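PDB 4IX8: tyrosine aminotransferase from Leishmania infantum, which probably transfers the amino group of L-tyrosine to 2-oxoglutarate, using pyridoxal 5'-phosphate as its cofactor. Local coordinates for residues Glu392-Leu397 / Asn402-Pro407; Thr66-Arg71 / Leu428-Asp433; Ile364-Pro369 / Met373-Lys378; Tyr354-Glu359 / Arg434-Cys439. One frame throughout, in Å; residues are numbered along the deposited sequence.

In the fold
All four contacts lie on the same side of the chain's centre, in the smaller, five-stranded sheet and the helices packed on it. Contact 3 precedes contact 1 along the chain. Both fall between the halves of contact 4 and of contact 2, which joins residues 357 positions apart. The segments of contacts 2 and 4 alternate. They share helix 425-442, and their centres are about 12 Å apart. Contacts 1 and 2 meet through the neighbouring strands 403-407 and 70-71. Contacts 2 and 3 are the farthest apart, about 18 Å between centres. Residues near the N-terminus and the C-terminal part thus come together in one region, consistent with the small domain of class I aminotransferases.

Contact 1: residues Glu392-Leu397 / Asn402-Pro407; sequences EFYEKL and NVQVLP
Tyr394 and Leu397 of helix 390-401 lie against Val403, Gln404, Val405 and Pro407 of the strand that follows. Helix 390-401 leads straight into strand 403-407 of the five-stranded sheet and packs back on it. The Tyr394 ring takes Pro407 on one face. Pro407 CD stands 4.2 Å from the centroid of the Tyr394 ring and 24° off its normal, a CH-pi contact shifted toward the rim. The edge of the same ring meets the strand backbone, with Tyr394 CD1 3.1 Å from Val405 O. Gln404 runs beside the ring and points the same way, its amide plane turned 60° from the ring plane. Tyr394 OH is buried by the contact and has no partner in the model.

Leu397 packs one turn further along the helix. Its CG is anti to the backbone N (chi1 169°), which carries the branch toward the strand and across Val403. Leu397 CG lies 3.5 Å from Val403 O. Leu397 CD2 also reaches Val405 CG1, at 4.2 Å. Phe393 and Leu397 both touch Phe438 of helix 425-442, Phe393 edge-to-face with its ring.

A water joins the two backbones. It donates to Tyr394 O and to Val403 O and accepts from Val405 N, which lies 2.8 Å from the water oxygen.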
loop_
_atom_site.group_PDB
_atom_site.type_symbol
_atom_site.label_atom_id
_atom_site.label_comp_id
_atom_site.label_asym_id
_atom_site.label_seq_id
_atom_site.Cartn_x
_atom_site.Cartn_y
_atom_site.Cartn_z
ATOM N N GLU A 392 21.457 -12.136 -22.047
ATOM C CA GLU A 392 22.880 -12.045 -22.310
ATOM C C GLU A 392 23.172 -10.725 -23.021
ATOM O O GLU A 392 24.244 -10.116 -22.858
ATOM C CB GLU A 392 23.369 -13.239 -23.136
ATOM C CG GLU A 392 24.910 -13.312 -23.212
ATOM C CD GLU A 392 25.454 -14.578 -23.875
ATOM O OE1 GLU A 392 24.658 -15.334 -24.491
ATOM O OE2 GLU A 392 26.688 -14.805 -23.775
ATOM N N PHE A 393 22.218 -10.301 -23.839
ATOM C CA PHE A 393 22.317 -9.015 -24.517
ATOM C C PHE A 393 22.320 -7.856 -23.512
ATOM O O PHE A 393 23.087 -6.890 -23.655
ATOM C CB PHE A 393 21.148 -8.862 -25.475
ATOM C CG PHE A 393 21.275 -7.715 -26.412
ATOM C CD1 PHE A 393 21.117 -6.410 -25.962
ATOM C CD2 PHE A 393 21.519 -7.938 -27.745
ATOM C CE1 PHE A 393 21.230 -5.352 -26.832
ATOM C CE2 PHE A 393 21.638 -6.895 -28.624
ATOM C CZ PHE A 393 21.489 -5.597 -28.177
ATOM N N TYR A 394 21.468 -7.989 -22.497
ATOM C CA TYR A 394 21.295 -6.981 -21.455
ATOM C C TYR A 394 22.603 -6.851 -20.669
ATOM O O TYR A 394 23.098 -5.732 -20.459
ATOM C CB TYR A 394 20.077 -7.344 -20.539
ATOM C CG TYR A 394 20.240 -6.915 -19.084
ATOM C CD1 TYR A 394 19.954 -5.618 -18.676
ATOM C CD2 TYR A 394 20.668 -7.822 -18.113
ATOM C CE1 TYR A 394 20.137 -5.226 -17.347
ATOM C CE2 TYR A 394 20.843 -7.439 -16.778
ATOM C CZ TYR A 394 20.572 -6.145 -16.403
ATOM O OH TYR A 394 20.757 -5.752 -15.096
ATOM N N GLU A 395 23.196 -7.998 -20.326
ATOM C CA GLU A 395 24.402 -8.039 -19.500
ATOM C C GLU A 395 25.565 -7.441 -20.216
ATOM O O GLU A 395 26.243 -6.570 -19.672
ATOM C CB GLU A 395 24.746 -9.479 -19.102
ATOM C CG GLU A 395 23.943 -10.004 -17.905
ATOM C CD GLU A 395 23.876 -11.521 -17.833
ATOM O OE1 GLU A 395 24.259 -12.191 -18.804
ATOM O OE2 GLU A 395 23.417 -12.048 -16.804
ATOM N N LYS A 396 25.753 -7.864 -21.462
ATOM C CA LYS A 396 26.919 -7.456 -22.227
ATOM C C LYS A 396 26.835 -5.986 -22.626
ATOM O O LYS A 396 27.844 -5.277 -22.633
ATOM C CB LYS A 396 27.056 -8.323 -23.480
ATOM C CG LYS A 396 27.167 -9.815 -23.223
ATOM C CD LYS A 396 28.616 -10.276 -23.261
ATOM C CE LYS A 396 28.730 -11.790 -23.350
ATOM N NZ LYS A 396 28.837 -12.238 -24.778
ATOM N N LEU A 397 25.619 -5.532 -22.931
ATOM C CA LEU A 397 25.412 -4.136 -23.291
ATOM C C LEU A 397 25.810 -3.243 -22.119
ATOM O O LEU A 397 26.527 -2.251 -22.291
ATOM C CB LEU A 397 23.951 -3.870 -23.677
ATOM C CG LEU A 397 23.626 -2.374 -23.815
ATOM C CD1 LEU A 397 24.485 -1.737 -24.916
ATOM C CD2 LEU A 397 22.154 -2.149 -24.075
ATOM N N ASN A 402 27.670 0.566 -20.643
ATOM C CA ASN A 402 27.062 1.178 -19.462
ATOM C C ASN A 402 25.706 1.770 -19.815
ATOM O O ASN A 402 25.320 2.836 -19.324
ATOM C CB ASN A 402 27.987 2.260 -18.867
ATOM C CG ASN A 402 27.706 2.553 -17.379
ATOM O OD1 ASN A 402 26.826 1.953 -16.750
ATOM N ND2 ASN A 402 28.469 3.496 -16.818
ATOM N N VAL A 403 24.964 1.030 -20.635
ATOM C CA VAL A 403 23.580 1.349 -20.933
ATOM C C VAL A 403 22.749 0.212 -20.397
ATOM O O VAL A 403 22.981 -0.950 -20.730
ATOM C CB VAL A 403 23.294 1.499 -22.435
ATOM C CG1 VAL A 403 21.824 1.768 -22.651
ATOM C CG2 VAL A 403 24.134 2.598 -23.032
ATOM N N GLN A 404 21.716 0.557 -19.646
ATOM C CA GLN A 404 20.901 -0.436 -19.007
ATOM C C GLN A 404 19.516 -0.488 -19.670
ATOM O O GLN A 404 18.774 0.499 -19.697
ATOM C CB GLN A 404 20.794 -0.130 -17.500
ATOM C CG GLN A 404 20.227 -1.308 -16.688
ATOM C CD GLN A 404 19.842 -0.920 -15.287
ATOM O OE1 GLN A 404 20.326 0.084 -14.756
ATOM N NE2 GLN A 404 18.977 -1.703 -14.676
ATOM N N VAL A 405 19.166 -1.654 -20.191
ATOM C CA VAL A 405 17.804 -1.907 -20.625
ATOM C C VAL A 405 17.258 -2.998 -19.695
ATOM O O VAL A 405 17.871 -3.289 -18.674
ATOM C CB VAL A 405 17.730 -2.320 -22.101
ATOM C CG1 VAL A 405 18.208 -1.168 -22.973
ATOM C CG2 VAL A 405 18.557 -3.590 -22.378
ATOM N N LEU A 406 16.072 -3.525 -19.986
ATOM C CA LEU A 406 15.520 -4.642 -19.220
ATOM C C LEU A 406 15.249 -5.761 -20.201
ATOM O O LEU A 406 14.627 -5.532 -21.223
ATOM C CB LEU A 406 14.234 -4.265 -18.476
ATOM C CG LEU A 406 14.383 -3.326 -17.271
ATOM C CD1 LEU A 406 13.019 -2.986 -16.708
ATOM C CD2 LEU A 406 15.274 -3.950 -16.200
ATOM N N PRO A 407 15.680 -6.980 -19.875
ATOM C CA PRO A 407 15.370 -8.120 -20.730
ATOM C C PRO A 407 13.898 -8.463 -20.637
ATOM O O PRO A 407 13.351 -8.335 -19.533
ATOM C CB PRO A 407 16.223 -9.238 -20.139
ATOM C CG PRO A 407 16.373 -8.865 -18.687
ATOM C CD PRO A 407 16.430 -7.378 -18.668
HETATM O O HOH W 1 21.499 -3.152 -20.653
#

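Contact 2: residues Thr66-Arg71 / Leu428-Asp433; sequences TKSNLR and LNEAVD
Leu70 presses its CD1 methyl onto Glu430 and Ala431 of helix 425-442. The helix packs here on the edge of the five-stranded sheet of the aminotransferase. Leu70 sits on the short strand 70-71, an outermost strand of that sheet, which runs parallel to strand 403-407. Backbone bonds from Leu70 to Asn402 and Gln404 hold it there.

The Leu70 side chain points at the helix. Its CG is anti to the carbonyl carbon and beside the backbone N (chi1 -61°), and chi2 is extended, which sends CD1 out to the helix surface. Leu70 CD1 lies 3.8 Å from Ala431 CB, and it is equally close to Ala431 CA. The small alanine lets the leucine come near the helix backbone, where the CA atoms of Leu70 and Ala431 are 6.5 Å apart.

Glu430 flanks the same methyl. Its chain is extended, with CG anti to the backbone N (chi1 -170°). The aliphatic part therefore runs past the leucine, and Glu430 CG is 3.9 Å from Leu70 CD1. The carboxylate goes beyond, to a salt bridge between Glu430 OE2 and Arg434 NH2. Arg434 also gives a hydrogen bond from NH1 to Ser68 O, and so links the loop before the strand to the helix. The apolar core of the contact is thus bordered by charged and polar groups.

At this border Ser68 OG and Glu430 OE2 both approach Arg434 NH2, and Ser68 OG is itself 4.2 Å from Glu430 OE2.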
loop_
_atom_site.group_PDB
_atom_site.type_symbol
_atom_site.label_atom_id
_atom_site.label_comp_id
_atom_site.label_asym_id
_atom_site.label_seq_id
_atom_site.Cartn_x
_atom_site.Cartn_y
_atom_site.Cartn_z
ATOM N N THR A 66 33.946 2.931 -19.070
ATOM C CA THR A 66 34.282 4.299 -18.651
ATOM C C THR A 66 33.221 5.286 -19.104
ATOM O O THR A 66 33.219 6.450 -18.690
ATOM C CB THR A 66 35.655 4.761 -19.214
ATOM O OG1 THR A 66 35.549 5.031 -20.622
ATOM C CG2 THR A 66 36.716 3.701 -18.972
ATOM N N LYS A 67 32.329 4.819 -19.971
ATOM C CA LYS A 67 31.269 5.665 -20.467
ATOM C C LYS A 67 30.335 5.950 -19.276
ATOM O O LYS A 67 30.368 5.237 -18.273
ATOM C CB LYS A 67 30.544 4.987 -21.644
ATOM N N SER A 68 29.525 7.000 -19.382
ATOM C CA SER A 68 28.562 7.356 -18.341
ATOM C C SER A 68 27.415 6.351 -18.277
ATOM O O SER A 68 27.036 5.763 -19.287
ATOM C CB SER A 68 28.009 8.767 -18.589
ATOM O OG SER A 68 27.432 8.882 -19.876
ATOM N N ASN A 69 26.861 6.152 -17.088
ATOM C CA ASN A 69 25.717 5.268 -16.935
ATOM C C ASN A 69 24.472 5.901 -17.526
ATOM O O ASN A 69 23.981 6.911 -17.012
ATOM C CB ASN A 69 25.475 4.938 -15.459
ATOM C CG ASN A 69 24.362 3.911 -15.256
ATOM O OD1 ASN A 69 23.300 4.227 -14.705
ATOM N ND2 ASN A 69 24.605 2.669 -15.691
ATOM N N LEU A 70 23.930 5.262 -18.564
ATOM C CA LEU A 70 22.692 5.708 -19.191
ATOM C C LEU A 70 21.627 4.656 -18.935
ATOM O O LEU A 70 21.740 3.535 -19.404
ATOM C CB LEU A 70 22.866 5.926 -20.689
ATOM C CG LEU A 70 23.895 6.972 -21.107
ATOM C CD1 LEU A 70 23.984 7.028 -22.614
ATOM C CD2 LEU A 70 23.549 8.351 -20.549
ATOM N N ARG A 71 20.604 5.013 -18.171
ATOM C CA ARG A 71 19.597 4.055 -17.769
ATOM C C ARG A 71 18.328 4.213 -18.587
ATOM O O ARG A 71 17.670 5.249 -18.516
ATOM C CB ARG A 71 19.296 4.205 -16.293
ATOM C CG ARG A 71 20.373 3.617 -15.420
ATOM C CD ARG A 71 20.179 4.032 -13.984
ATOM N NE ARG A 71 19.325 3.093 -13.268
ATOM C CZ ARG A 71 19.777 2.091 -12.514
ATOM N NH1 ARG A 71 21.091 1.895 -12.386
ATOM N NH2 ARG A 71 18.930 1.278 -11.898
ATOM N N LEU A 428 18.654 9.627 -24.810
ATOM C CA LEU A 428 18.272 8.539 -25.706
ATOM C C LEU A 428 19.224 8.473 -26.900
ATOM O O LEU A 428 19.757 7.413 -27.208
ATOM C CB LEU A 428 16.835 8.726 -26.168
ATOM C CG LEU A 428 15.835 8.783 -25.025
ATOM C CD1 LEU A 428 14.424 8.847 -25.584
ATOM C CD2 LEU A 428 15.964 7.573 -24.057
ATOM N N ASN A 429 19.442 9.615 -27.549
ATOM C CA ASN A 429 20.323 9.690 -28.718
ATOM C C ASN A 429 21.710 9.142 -28.444
ATOM O O ASN A 429 22.244 8.376 -29.236
ATOM C CB ASN A 429 20.421 11.132 -29.222
ATOM C CG ASN A 429 19.421 11.418 -30.328
ATOM O OD1 ASN A 429 19.277 10.628 -31.252
ATOM N ND2 ASN A 429 18.712 12.536 -30.228
ATOM N N GLU A 430 22.284 9.523 -27.316
ATOM C CA GLU A 430 23.576 8.997 -26.934
ATOM C C GLU A 430 23.518 7.489 -26.687
ATOM O O GLU A 430 24.426 6.759 -27.063
ATOM C CB GLU A 430 24.080 9.688 -25.675
ATOM C CG GLU A 430 25.526 9.348 -25.351
ATOM C CD GLU A 430 26.078 10.134 -24.164
ATOM O OE1 GLU A 430 25.337 10.946 -23.557
ATOM O OE2 GLU A 430 27.285 9.980 -23.876
ATOM N N ALA A 431 22.427 7.009 -26.114
ATOM C CA ALA A 431 22.355 5.607 -25.728
ATOM C C ALA A 431 22.147 4.723 -26.969
ATOM O O ALA A 431 22.703 3.624 -27.078
ATOM C CB ALA A 431 21.252 5.394 -24.727
ATOM N N VAL A 432 21.319 5.206 -27.887
ATOM C CA VAL A 432 21.094 4.533 -29.162
ATOM C C VAL A 432 22.376 4.408 -29.967
ATOM O O VAL A 432 22.572 3.395 -30.643
ATOM C CB VAL A 432 20.023 5.269 -29.987
ATOM C CG1 VAL A 432 20.055 4.851 -31.453
ATOM C CG2 VAL A 432 18.642 5.017 -29.378
ATOM N N ASP A 433 23.234 5.433 -29.926
ATOM C CA ASP A 433 24.509 5.361 -30.647
ATOM C C ASP A 433 25.324 4.186 -30.107
ATOM O O ASP A 433 25.904 3.424 -30.876
ATOM C CB ASP A 433 25.342 6.663 -30.511
ATOM C CG ASP A 433 24.722 7.870 -31.228
ATOM O OD1 ASP A 433 23.889 7.672 -32.122
ATOM O OD2 ASP A 433 25.067 9.031 -30.898
#

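Contact 3: residues Ile364-Pro369 / Met373-Lys378; sequences ISMEAP and MFVMLK
Ser365 and Lys378 are joined by two backbone hydrogen bonds, forming an antiparallel hydrogen-bonded pair. They belong to the beta hairpin of strands 364-365 and 374-379, at the border of the five-stranded sheet. Ser365 N donates to Lys378 O at 3.1 Å. Lys378 N donates to Ser365 O at 2.8 Å, with an N-H...O angle of 170°. Both donors lie in the plane of the carbonyl they meet. Ile364 CA adds a CA-H...O contact to Lys378 O.

Waters take over where the chains diverge. One accepts from Glu367 N and donates to Met376 O. A second donates to Glu367 O and accepts from Met376 N, 2.8 Å from that nitrogen. The pair thus bridges what direct bonds no longer span.

Apolar side chains pack on the face opposite the Ser365 and Lys378 side chains. Met366 has CG between its backbone N and carbonyl carbon (chi1 57°), and the chain bends at chi3. It runs alongside Leu377, with Met366 SD 3.5 Å from Leu377 CD2. Its methyl then crosses over Val375, and Met366 CE makes a tight approach of 3.3 Å to Val375 CG2. Pro369 meets the same valine methyl, with Pro369 CD 3.9 Å from Val375 CG2. Ile364 CG2 touches Leu377 CB at 4.1 Å. Tyr354 of helix 337-355 touches Met366 and Val375, and Ile435 of helix 425-442 touches Ile364.

The backbone is therefore paired directly at the strand end and through water further on, while the apolar side chains pack toward helices 337-355 and 425-442.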
loop_
_atom_site.group_PDB
_atom_site.type_symbol
_atom_site.label_atom_id
_atom_site.label_comp_id
_atom_site.label_asym_id
_atom_site.label_seq_id
_atom_site.Cartn_x
_atom_site.Cartn_y
_atom_site.Cartn_z
ATOM N N ILE A 364 17.557 -5.510 -34.798
ATOM C CA ILE A 364 16.546 -4.937 -33.904
ATOM C C ILE A 364 15.320 -4.502 -34.698
ATOM O O ILE A 364 15.413 -3.681 -35.602
ATOM C CB ILE A 364 17.094 -3.737 -33.104
ATOM C CG1 ILE A 364 18.097 -4.233 -32.077
ATOM C CG2 ILE A 364 15.966 -2.986 -32.358
ATOM C CD1 ILE A 364 18.894 -3.159 -31.442
ATOM N N SER A 365 14.185 -5.111 -34.391
ATOM C CA SER A 365 12.906 -4.717 -34.955
ATOM C C SER A 365 12.025 -4.132 -33.839
ATOM O O SER A 365 12.231 -4.425 -32.665
ATOM C CB SER A 365 12.245 -5.940 -35.596
ATOM O OG SER A 365 10.967 -5.626 -36.075
ATOM N N MET A 366 10.995 -3.383 -34.187
ATOM C CA MET A 366 10.144 -2.843 -33.164
ATOM C C MET A 366 8.900 -2.212 -33.731
ATOM O O MET A 366 8.929 -1.531 -34.756
ATOM C CB MET A 366 10.908 -1.816 -32.329
ATOM C CG MET A 366 11.462 -0.723 -33.160
ATOM S SD MET A 366 12.343 0.514 -32.210
ATOM C CE MET A 366 10.961 1.513 -31.765
ATOM N N GLU A 367 7.816 -2.400 -32.992
ATOM C CA GLU A 367 6.585 -1.697 -33.230
ATOM C C GLU A 367 6.675 -0.361 -32.492
ATOM O O GLU A 367 6.838 -0.313 -31.269
ATOM C CB GLU A 367 5.408 -2.537 -32.744
ATOM C CG GLU A 367 5.483 -3.968 -33.267
ATOM C CD GLU A 367 5.671 -3.997 -34.798
ATOM O OE1 GLU A 367 4.854 -3.345 -35.498
ATOM O OE2 GLU A 367 6.660 -4.607 -35.299
ATOM N N ALA A 368 6.614 0.724 -33.245
ATOM C CA ALA A 368 6.738 2.036 -32.658
ATOM C C ALA A 368 5.605 2.181 -31.618
ATOM O O ALA A 368 4.509 1.651 -31.790
ATOM C CB ALA A 368 6.671 3.117 -33.732
ATOM N N PRO A 369 5.885 2.837 -30.498
ATOM C CA PRO A 369 4.856 2.973 -29.467
ATOM C C PRO A 369 3.713 3.907 -29.878
ATOM O O PRO A 369 3.966 4.977 -30.413
ATOM C CB PRO A 369 5.647 3.531 -28.266
ATOM C CG PRO A 369 6.838 4.156 -28.838
ATOM C CD PRO A 369 7.179 3.382 -30.069
ATOM N N MET A 373 4.828 4.721 -22.156
ATOM C CA MET A 373 6.188 5.326 -22.077
ATOM C C MET A 373 7.330 4.391 -22.473
ATOM O O MET A 373 8.500 4.678 -22.201
ATOM C CB MET A 373 6.485 5.796 -20.645
ATOM C CG MET A 373 5.590 6.885 -20.081
ATOM S SD MET A 373 5.550 6.892 -18.256
ATOM C CE MET A 373 7.175 6.292 -17.786
ATOM N N PHE A 374 6.996 3.265 -23.082
ATOM C CA PHE A 374 7.964 2.194 -23.285
ATOM C C PHE A 374 7.977 1.689 -24.707
ATOM O O PHE A 374 7.002 1.821 -25.434
ATOM C CB PHE A 374 7.650 1.020 -22.363
ATOM C CG PHE A 374 7.461 1.410 -20.914
ATOM C CD1 PHE A 374 8.556 1.612 -20.088
ATOM C CD2 PHE A 374 6.201 1.593 -20.394
ATOM C CE1 PHE A 374 8.381 1.965 -18.787
ATOM C CE2 PHE A 374 6.033 1.936 -19.073
ATOM C CZ PHE A 374 7.117 2.112 -18.278
ATOM N N VAL A 375 9.081 1.072 -25.083
ATOM C CA VAL A 375 9.152 0.399 -26.346
ATOM C C VAL A 375 9.742 -0.984 -26.116
ATOM O O VAL A 375 10.496 -1.189 -25.161
ATOM C CB VAL A 375 9.975 1.240 -27.353
ATOM C CG1 VAL A 375 11.461 1.225 -27.022
ATOM C CG2 VAL A 375 9.720 0.766 -28.745
ATOM N N MET A 376 9.322 -1.948 -26.931
ATOM C CA MET A 376 9.876 -3.290 -26.889
ATOM C C MET A 376 10.695 -3.551 -28.153
ATOM O O MET A 376 10.169 -3.546 -29.270
ATOM C CB MET A 376 8.769 -4.322 -26.750
ATOM C CG MET A 376 8.230 -4.471 -25.345
ATOM S SD MET A 376 9.398 -5.231 -24.193
ATOM C CE MET A 376 8.923 -6.954 -24.334
ATOM N N LEU A 377 11.973 -3.839 -27.948
ATOM C CA LEU A 377 12.927 -4.064 -29.024
ATOM C C LEU A 377 13.022 -5.548 -29.229
ATOM O O LEU A 377 13.327 -6.266 -28.284
ATOM C CB LEU A 377 14.286 -3.504 -28.670
ATOM C CG LEU A 377 14.209 -2.052 -28.219
ATOM C CD1 LEU A 377 15.597 -1.619 -27.793
ATOM C CD2 LEU A 377 13.655 -1.134 -29.367
ATOM N N LYS A 378 12.755 -6.009 -30.444
ATOM C CA LYS A 378 12.817 -7.433 -30.709
ATOM C C LYS A 378 14.180 -7.808 -31.246
ATOM O O LYS A 378 14.681 -7.160 -32.168
ATOM C CB LYS A 378 11.744 -7.844 -31.687
ATOM C CG LYS A 378 11.744 -9.314 -31.944
ATOM C CD LYS A 378 10.543 -9.671 -32.816
ATOM C CE LYS A 378 10.721 -11.021 -33.528
ATOM N NZ LYS A 378 11.175 -12.075 -32.567
HETATM O O HOH W 2 7.797 -3.947 -30.655
HETATM O O HOH W 3 7.214 -1.616 -28.691
#

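Contact 4: residues Tyr354-Glu359 / Arg434-Cys439; sequences YARLLE and RIIEFC
Leu357 reaches across to Ile435 and Ile436, packing the C-terminal part of helix 337-355 and the residues that follow on against helix 425-442. The helical segment 354-359 lies here in the domain built round the five-stranded sheet of the aminotransferase. Residues 356-359 have helical backbone angles without the regular bonds.

Leu357 has CG anti to the carbonyl carbon (chi1 -72°). Its chi2 extends CD1, and the other branch, CD2, turns to both isoleucines. Leu357 CD2 is 3.8 Å from Ile435 CG2, the two side chains crossing at about a right angle. Leu357 CD2 is 3.9 Å from Ile436 CG1, where the chains meet more obliquely. Ile435 and Ile436 share one conformation, with chi1 near -70° and CG2 anti to the backbone N. They differ in what they offer: Ile435 turns its CG2 branch to the leucine, and Ile436 its CG1 branch. Ile435 also touches Ile364 of the sheet.

Arg356 takes a bent path, with chi3 at 29°. Its guanidinium is held by a salt bridge to Asp433 and a weak hydrogen bond to Asn429. The side chain crosses Ile436 at about a right angle, and Arg356 NH2 lies 3.9 Å from Ile436 CD1.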
loop_
_atom_site.group_PDB
_atom_site.type_symbol
_atom_site.label_atom_id
_atom_site.label_comp_id
_atom_site.label_asym_id
_atom_site.label_seq_id
_atom_site.Cartn_x
_atom_site.Cartn_y
_atom_site.Cartn_z
ATOM N N TYR A 354 14.292 6.069 -31.030
ATOM C CA TYR A 354 14.449 4.610 -31.116
ATOM C C TYR A 354 14.297 4.126 -32.559
ATOM O O TYR A 354 14.916 3.138 -32.963
ATOM C CB TYR A 354 13.451 3.903 -30.218
ATOM C CG TYR A 354 13.896 3.946 -28.760
ATOM C CD1 TYR A 354 15.024 3.262 -28.330
ATOM C CD2 TYR A 354 13.215 4.730 -27.834
ATOM C CE1 TYR A 354 15.434 3.327 -26.990
ATOM C CE2 TYR A 354 13.622 4.808 -26.499
ATOM C CZ TYR A 354 14.732 4.114 -26.088
ATOM O OH TYR A 354 15.114 4.182 -24.763
ATOM N N ALA A 355 13.514 4.870 -33.331
ATOM C CA ALA A 355 13.262 4.523 -34.718
ATOM C C ALA A 355 14.587 4.488 -35.458
ATOM O O ALA A 355 14.741 3.711 -36.388
ATOM C CB ALA A 355 12.302 5.519 -35.368
ATOM N N ARG A 356 15.556 5.272 -35.006
ATOM C CA ARG A 356 16.858 5.295 -35.664
ATOM C C ARG A 356 17.507 3.921 -35.660
ATOM O O ARG A 356 18.268 3.614 -36.569
ATOM C CB ARG A 356 17.817 6.304 -35.009
ATOM C CG ARG A 356 17.472 7.786 -35.230
ATOM C CD ARG A 356 18.565 8.752 -34.593
ATOM N NE ARG A 356 19.873 8.086 -34.591
ATOM C CZ ARG A 356 20.708 8.036 -33.563
ATOM N NH1 ARG A 356 20.452 8.688 -32.443
ATOM N NH2 ARG A 356 21.830 7.349 -33.674
ATOM N N LEU A 357 17.172 3.083 -34.688
ATOM C CA LEU A 357 17.718 1.723 -34.627
ATOM C C LEU A 357 17.338 0.873 -35.850
ATOM O O LEU A 357 18.069 -0.051 -36.213
ATOM C CB LEU A 357 17.234 0.995 -33.369
ATOM C CG LEU A 357 17.840 1.460 -32.036
ATOM C CD1 LEU A 357 17.070 0.888 -30.917
ATOM C CD2 LEU A 357 19.331 1.082 -31.906
ATOM N N LEU A 358 16.228 1.218 -36.502
ATOM C CA LEU A 358 15.739 0.472 -37.661
ATOM C C LEU A 358 16.483 0.840 -38.957
ATOM O O LEU A 358 16.403 0.108 -39.948
ATOM C CB LEU A 358 14.251 0.740 -37.842
ATOM C CG LEU A 358 13.376 0.366 -36.647
ATOM C CD1 LEU A 358 11.934 0.801 -36.860
ATOM C CD2 LEU A 358 13.428 -1.128 -36.385
ATOM N N GLU A 359 17.218 1.955 -38.950
ATOM C CA GLU A 359 17.913 2.386 -40.152
ATOM C C GLU A 359 19.200 1.588 -40.390
ATOM O O GLU A 359 19.739 1.626 -41.475
ATOM C CB GLU A 359 18.225 3.887 -40.084
ATOM C CG GLU A 359 16.984 4.760 -40.002
ATOM C CD GLU A 359 17.286 6.229 -39.682
ATOM O OE1 GLU A 359 18.459 6.654 -39.690
ATOM O OE2 GLU A 359 16.327 6.970 -39.400
ATOM N N ARG A 434 25.343 4.020 -28.783
ATOM C CA ARG A 434 26.148 2.962 -28.172
ATOM C C ARG A 434 25.593 1.576 -28.461
ATOM O O ARG A 434 26.343 0.600 -28.585
ATOM C CB ARG A 434 26.236 3.172 -26.671
ATOM C CG ARG A 434 26.993 4.440 -26.274
ATOM C CD ARG A 434 27.228 4.408 -24.768
ATOM N NE ARG A 434 27.423 5.724 -24.176
ATOM C CZ ARG A 434 27.469 5.954 -22.865
ATOM N NH1 ARG A 434 27.329 4.951 -22.007
ATOM N NH2 ARG A 434 27.661 7.193 -22.419
ATOM N N ILE A 435 24.280 1.523 -28.641
ATOM C CA ILE A 435 23.600 0.295 -28.947
ATOM C C ILE A 435 23.923 -0.116 -30.380
ATOM O O ILE A 435 24.192 -1.286 -30.658
ATOM C CB ILE A 435 22.116 0.469 -28.769
ATOM C CG1 ILE A 435 21.819 0.609 -27.277
ATOM C CG2 ILE A 435 21.358 -0.753 -29.296
ATOM C CD1 ILE A 435 20.494 1.163 -26.966
ATOM N N ILE A 436 23.923 0.854 -31.285
ATOM C CA ILE A 436 24.297 0.600 -32.659
ATOM C C ILE A 436 25.716 0.094 -32.748
ATOM O O ILE A 436 25.997 -0.926 -33.354
ATOM C CB ILE A 436 24.151 1.864 -33.476
ATOM C CG1 ILE A 436 22.663 2.193 -33.600
ATOM C CG2 ILE A 436 24.816 1.727 -34.851
ATOM C CD1 ILE A 436 22.411 3.557 -34.177
ATOM N N GLU A 437 26.622 0.838 -32.151
ATOM C CA GLU A 437 28.009 0.436 -32.110
ATOM C C GLU A 437 28.123 -0.947 -31.482
ATOM O O GLU A 437 28.882 -1.786 -31.935
ATOM C CB GLU A 437 28.798 1.476 -31.338
ATOM C CG GLU A 437 30.205 1.114 -31.004
ATOM C CD GLU A 437 30.704 2.020 -29.915
ATOM O OE1 GLU A 437 30.598 3.251 -30.115
ATOM O OE2 GLU A 437 31.134 1.510 -28.851
ATOM N N PHE A 438 27.338 -1.190 -30.447
ATOM C CA PHE A 438 27.423 -2.447 -29.726
ATOM C C PHE A 438 27.000 -3.631 -30.603
ATOM O O PHE A 438 27.635 -4.691 -30.608
ATOM C CB PHE A 438 26.548 -2.375 -28.490
ATOM C CG PHE A 438 26.358 -3.686 -27.807
ATOM C CD1 PHE A 438 27.318 -4.175 -26.957
ATOM C CD2 PHE A 438 25.225 -4.407 -27.997
ATOM C CE1 PHE A 438 27.148 -5.362 -26.317
ATOM C CE2 PHE A 438 25.051 -5.603 -27.349
ATOM C CZ PHE A 438 26.022 -6.077 -26.516
ATOM N N CYS A 439 25.934 -3.434 -31.363
ATOM C CA CYS A 439 25.435 -4.485 -32.232
ATOM C C CYS A 439 26.443 -4.842 -33.342
ATOM O O CYS A 439 26.716 -6.023 -33.579
ATOM C CB CYS A 439 24.104 -4.060 -32.841
ATOM S SG CYS A 439 22.758 -4.169 -31.712
#